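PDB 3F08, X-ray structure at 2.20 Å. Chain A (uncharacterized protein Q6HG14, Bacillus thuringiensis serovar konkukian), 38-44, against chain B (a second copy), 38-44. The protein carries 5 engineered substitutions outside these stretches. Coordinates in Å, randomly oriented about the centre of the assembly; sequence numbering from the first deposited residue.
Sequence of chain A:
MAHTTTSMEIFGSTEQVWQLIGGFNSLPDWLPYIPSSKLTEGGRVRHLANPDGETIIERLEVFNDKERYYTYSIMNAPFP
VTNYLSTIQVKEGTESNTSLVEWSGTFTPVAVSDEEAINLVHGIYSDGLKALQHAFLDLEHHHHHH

Chain A, residues 38-44: KLTEGGR
Chain B (38-44) KLTEGGR

Two copies of one segment, each with strand residues 38-40 leading into a tight turn, meet through a small, nearly symmetric apolar contact that buries 132 Å² in total. No hydrogen bond crosses it. The two strand segments run in broadly opposed senses, and the backbones come closest at the turns, where Gly43(A) CA and Gly43(B) CA lie 5.9 Å apart.

Chain B enters extended. Lys38(B), at phi/psi -131/152 with chi angles m, m, t, t, stays exposed and out of reach of the chain A stretch, as suits a charged chain. Leu39(B) (-107/145) points its CA-to-CB bond toward chain A and adopts the mt rotamer (-60°, 167°), as does Leu39(A). Its CD1 lies 4.1 Å from CD1 of Leu39(A), a methyl-to-methyl van der Waals contact, 4.0 Å from CA of Gly43(A) and 3.9 Å from O of Gly42(A). Leucine supplies the reach and apolar surface this pairing needs.

Thr40(B) (-131/179, chi1 p), beta-branched and so suited to extended backbone, faces no partner in the chain A stretch; its O accepts a hydrogen bond from N of Gly43(B) at 3.0 Å, closing the turn. Glu41(B) follows at 53/46 (m, t, chi3 42°), its carboxylate OE1 and OE2 satisfied elsewhere in the structure. Its O receives both N of Arg44(B), at 3.3 Å, and NE of Arg44(B), at 2.9 Å and nearly linear.

Gly42(B) (67/10) has a positive phi that favours glycine; its O lies 3.9 Å from CD1 of Leu39(A). Gly43(B) (112/3) is more demanding: a CB would jam against the preceding carbonyl and sit 3.3 Å from CD1 of Leu39(A). Its bare CA instead lies 4.2 Å from that CD1.

Arg44(B) (-87/-15; m, t, m, chi4 -179°) is buried, without contact to the chain A stretch. Its guanidinium braces the turn through NE, while NH1 and NH2 are hydrogen-bonded elsewhere.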

ATOM      1  N   LYS A  38     -13.916  -0.363  -3.921  1.00 18.52           N
ATOM      2  CA  LYS A  38     -13.706  -1.620  -3.219  1.00 19.62           C
ATOM      3  C   LYS A  38     -12.343  -2.219  -3.570  1.00 18.07           C
ATOM      4  O   LYS A  38     -11.857  -2.084  -4.694  1.00 13.11           O
ATOM      5  CB  LYS A  38     -14.840  -2.614  -3.522  1.00 24.64           C
ATOM      6  CG  LYS A  38     -15.416  -2.543  -4.932  1.00 33.25           C
ATOM      7  CD  LYS A  38     -16.775  -3.251  -4.997  1.00 39.33           C
ATOM      8  CE  LYS A  38     -17.449  -3.087  -6.364  1.00 40.94           C
ATOM      9  NZ  LYS A  38     -16.740  -3.826  -7.448  1.00 43.93           N
ATOM     10  N   LEU A  39     -11.729  -2.882  -2.598  1.00 17.28           N
ATOM     11  CA  LEU A  39     -10.410  -3.471  -2.800  1.00 16.00           C
ATOM     12  C   LEU A  39     -10.429  -4.963  -3.061  1.00 14.91           C
ATOM     13  O   LEU A  39     -11.275  -5.680  -2.547  1.00 15.93           O
ATOM     14  CB  LEU A  39      -9.538  -3.214  -1.575  1.00 14.09           C
ATOM     15  CG  LEU A  39      -9.305  -1.754  -1.185  1.00 15.80           C
ATOM     16  CD1 LEU A  39      -8.628  -1.703   0.177  1.00 13.89           C
ATOM     17  CD2 LEU A  39      -8.463  -1.071  -2.251  1.00 11.22           C
ATOM     18  N   THR A  40      -9.479  -5.419  -3.867  1.00 14.72           N
ATOM     19  CA  THR A  40      -9.331  -6.837  -4.168  1.00 13.09           C
ATOM     20  C   THR A  40      -7.828  -7.065  -4.081  1.00 12.83           C
ATOM     21  O   THR A  40      -7.071  -6.106  -3.889  1.00 12.33           O
ATOM     22  CB  THR A  40      -9.821  -7.202  -5.603  1.00 14.46           C
ATOM     23  OG1 THR A  40      -9.039  -6.503  -6.575  1.00 13.16           O
ATOM     24  CG2 THR A  40     -11.294  -6.852  -5.782  1.00 12.14           C
ATOM     25  N   GLU A  41      -7.394  -8.315  -4.193  1.00 10.30           N
ATOM     26  CA  GLU A  41      -5.968  -8.615  -4.142  1.00 10.11           C
ATOM     27  C   GLU A  41      -5.290  -8.154  -2.850  1.00 10.28           C
ATOM     28  O   GLU A  41      -4.155  -7.674  -2.874  1.00 10.46           O
ATOM     29  CB  GLU A  41      -5.286  -7.973  -5.350  1.00 10.57           C
ATOM     30  CG  GLU A  41      -5.859  -8.484  -6.655  1.00 13.48           C
ATOM     31  CD  GLU A  41      -5.572  -9.959  -6.836  1.00 16.74           C
ATOM     32  OE1 GLU A  41      -4.434 -10.277  -7.232  1.00 18.29           O
ATOM     33  OE2 GLU A  41      -6.465 -10.798  -6.568  1.00 18.38           O
ATOM     34  N   GLY A  42      -5.992  -8.298  -1.728  1.00 10.70           N
ATOM     35  CA  GLY A  42      -5.440  -7.901  -0.446  1.00 11.42           C
ATOM     36  C   GLY A  42      -5.158  -6.413  -0.319  1.00 13.20           C
ATOM     37  O   GLY A  42      -4.289  -5.998   0.456  1.00 13.83           O
ATOM     38  N   GLY A  43      -5.878  -5.611  -1.096  1.00 13.34           N
ATOM     39  CA  GLY A  43      -5.710  -4.170  -1.037  1.00 12.36           C
ATOM     40  C   GLY A  43      -4.848  -3.564  -2.128  1.00 13.09           C
ATOM     41  O   GLY A  43      -4.659  -2.344  -2.157  1.00 13.81           O
ATOM     42  N   ARG A  44      -4.334  -4.398  -3.028  1.00 12.31           N
ATOM     43  CA  ARG A  44      -3.473  -3.917  -4.107  1.00 12.78           C
ATOM     44  C   ARG A  44      -4.214  -3.347  -5.303  1.00 13.06           C
ATOM     45  O   ARG A  44      -3.639  -2.595  -6.086  1.00 12.66           O
ATOM     46  CB  ARG A  44      -2.554  -5.043  -4.597  1.00 11.69           C
ATOM     47  CG  ARG A  44      -1.433  -5.394  -3.624  1.00 10.56           C
ATOM     48  CD  ARG A  44      -0.642  -6.606  -4.099  1.00  9.97           C
ATOM     49  NE  ARG A  44      -1.394  -7.842  -3.898  1.00 12.94           N
ATOM     50  CZ  ARG A  44      -0.919  -9.054  -4.164  1.00 14.50           C
ATOM     51  NH1 ARG A  44       0.306  -9.197  -4.656  1.00 13.36           N
ATOM     52  NH2 ARG A  44      -1.650 -10.128  -3.897  1.00 11.37           N
TER
ATOM     53  N   LYS B  38      -8.484  -8.123   8.274  1.00 12.84           N
ATOM     54  CA  LYS B  38      -9.323  -7.077   7.688  1.00 14.47           C
ATOM     55  C   LYS B  38      -8.524  -5.779   7.596  1.00 13.77           C
ATOM     56  O   LYS B  38      -7.625  -5.539   8.398  1.00 13.66           O
ATOM     57  CB  LYS B  38     -10.570  -6.824   8.548  1.00 15.94           C
ATOM     58  CG  LYS B  38     -11.549  -7.982   8.612  1.00 21.15           C
ATOM     59  CD  LYS B  38     -12.146  -8.298   7.249  1.00 25.07           C
ATOM     60  CE  LYS B  38     -13.120  -9.468   7.352  1.00 27.23           C
ATOM     61  NZ  LYS B  38     -13.686  -9.850   6.022  1.00 29.63           N
ATOM     62  N   LEU B  39      -8.863  -4.937   6.629  1.00 14.26           N
ATOM     63  CA  LEU B  39      -8.159  -3.673   6.456  1.00 15.84           C
ATOM     64  C   LEU B  39      -8.991  -2.467   6.885  1.00 15.72           C
ATOM     65  O   LEU B  39     -10.212  -2.456   6.716  1.00 15.04           O
ATOM     66  CB  LEU B  39      -7.761  -3.484   4.985  1.00 16.16           C
ATOM     67  CG  LEU B  39      -6.843  -4.500   4.296  1.00 18.12           C
ATOM     68  CD1 LEU B  39      -6.873  -4.247   2.800  1.00 17.23           C
ATOM     69  CD2 LEU B  39      -5.419  -4.395   4.828  1.00 14.76           C
ATOM     70  N   THR B  40      -8.325  -1.458   7.450  1.00 14.80           N
ATOM     71  CA  THR B  40      -8.997  -0.223   7.836  1.00 14.72           C
ATOM     72  C   THR B  40      -8.168   0.924   7.276  1.00 14.61           C
ATOM     73  O   THR B  40      -7.141   0.693   6.633  1.00 12.65           O
ATOM     74  CB  THR B  40      -9.138  -0.061   9.375  1.00 16.75           C
ATOM     75  OG1 THR B  40      -7.852  -0.113   9.997  1.00 17.70           O
ATOM     76  CG2 THR B  40     -10.021  -1.155   9.940  1.00 15.61           C
ATOM     77  N   GLU B  41      -8.623   2.153   7.495  1.00 14.74           N
ATOM     78  CA  GLU B  41      -7.912   3.319   6.985  1.00 15.32           C
ATOM     79  C   GLU B  41      -7.628   3.243   5.477  1.00 15.30           C
ATOM     80  O   GLU B  41      -6.516   3.527   5.016  1.00 15.23           O
ATOM     81  CB  GLU B  41      -6.614   3.515   7.779  1.00 15.03           C
ATOM     82  CG  GLU B  41      -6.871   4.026   9.192  1.00 17.20           C
ATOM     83  CD  GLU B  41      -5.630   4.566   9.871  1.00 19.44           C
ATOM     84  OE1 GLU B  41      -4.834   5.269   9.210  1.00 20.73           O
ATOM     85  OE2 GLU B  41      -5.460   4.304  11.075  1.00 21.90           O
ATOM     86  N   GLY B  42      -8.648   2.853   4.718  1.00 15.26           N
ATOM     87  CA  GLY B  42      -8.517   2.758   3.277  1.00 15.34           C
ATOM     88  C   GLY B  42      -7.569   1.677   2.780  1.00 16.04           C
ATOM     89  O   GLY B  42      -7.257   1.633   1.588  1.00 16.55           O
ATOM     90  N   GLY B  43      -7.116   0.808   3.680  1.00 16.58           N
ATOM     91  CA  GLY B  43      -6.206  -0.259   3.296  1.00 14.60           C
ATOM     92  C   GLY B  43      -4.802  -0.126   3.862  1.00 14.62           C
ATOM     93  O   GLY B  43      -3.928  -0.953   3.572  1.00 14.43           O
ATOM     94  N   ARG B  44      -4.584   0.905   4.678  1.00 12.60           N
ATOM     95  CA  ARG B  44      -3.276   1.164   5.287  1.00 11.71           C
ATOM     96  C   ARG B  44      -3.026   0.429   6.604  1.00 12.80           C
ATOM     97  O   ARG B  44      -1.891   0.353   7.071  1.00 14.27           O
ATOM     98  CB  ARG B  44      -3.106   2.667   5.536  1.00 11.58           C
ATOM     99  CG  ARG B  44      -2.865   3.500   4.295  1.00 10.99           C
ATOM    100  CD  ARG B  44      -2.933   4.987   4.624  1.00 11.90           C
ATOM    101  NE  ARG B  44      -4.312   5.420   4.837  1.00 15.18           N
ATOM    102  CZ  ARG B  44      -4.681   6.667   5.112  1.00 12.73           C
ATOM    103  NH1 ARG B  44      -3.775   7.627   5.222  1.00 14.77           N
ATOM    104  NH2 ARG B  44      -5.964   6.960   5.250  1.00 15.54           N
TER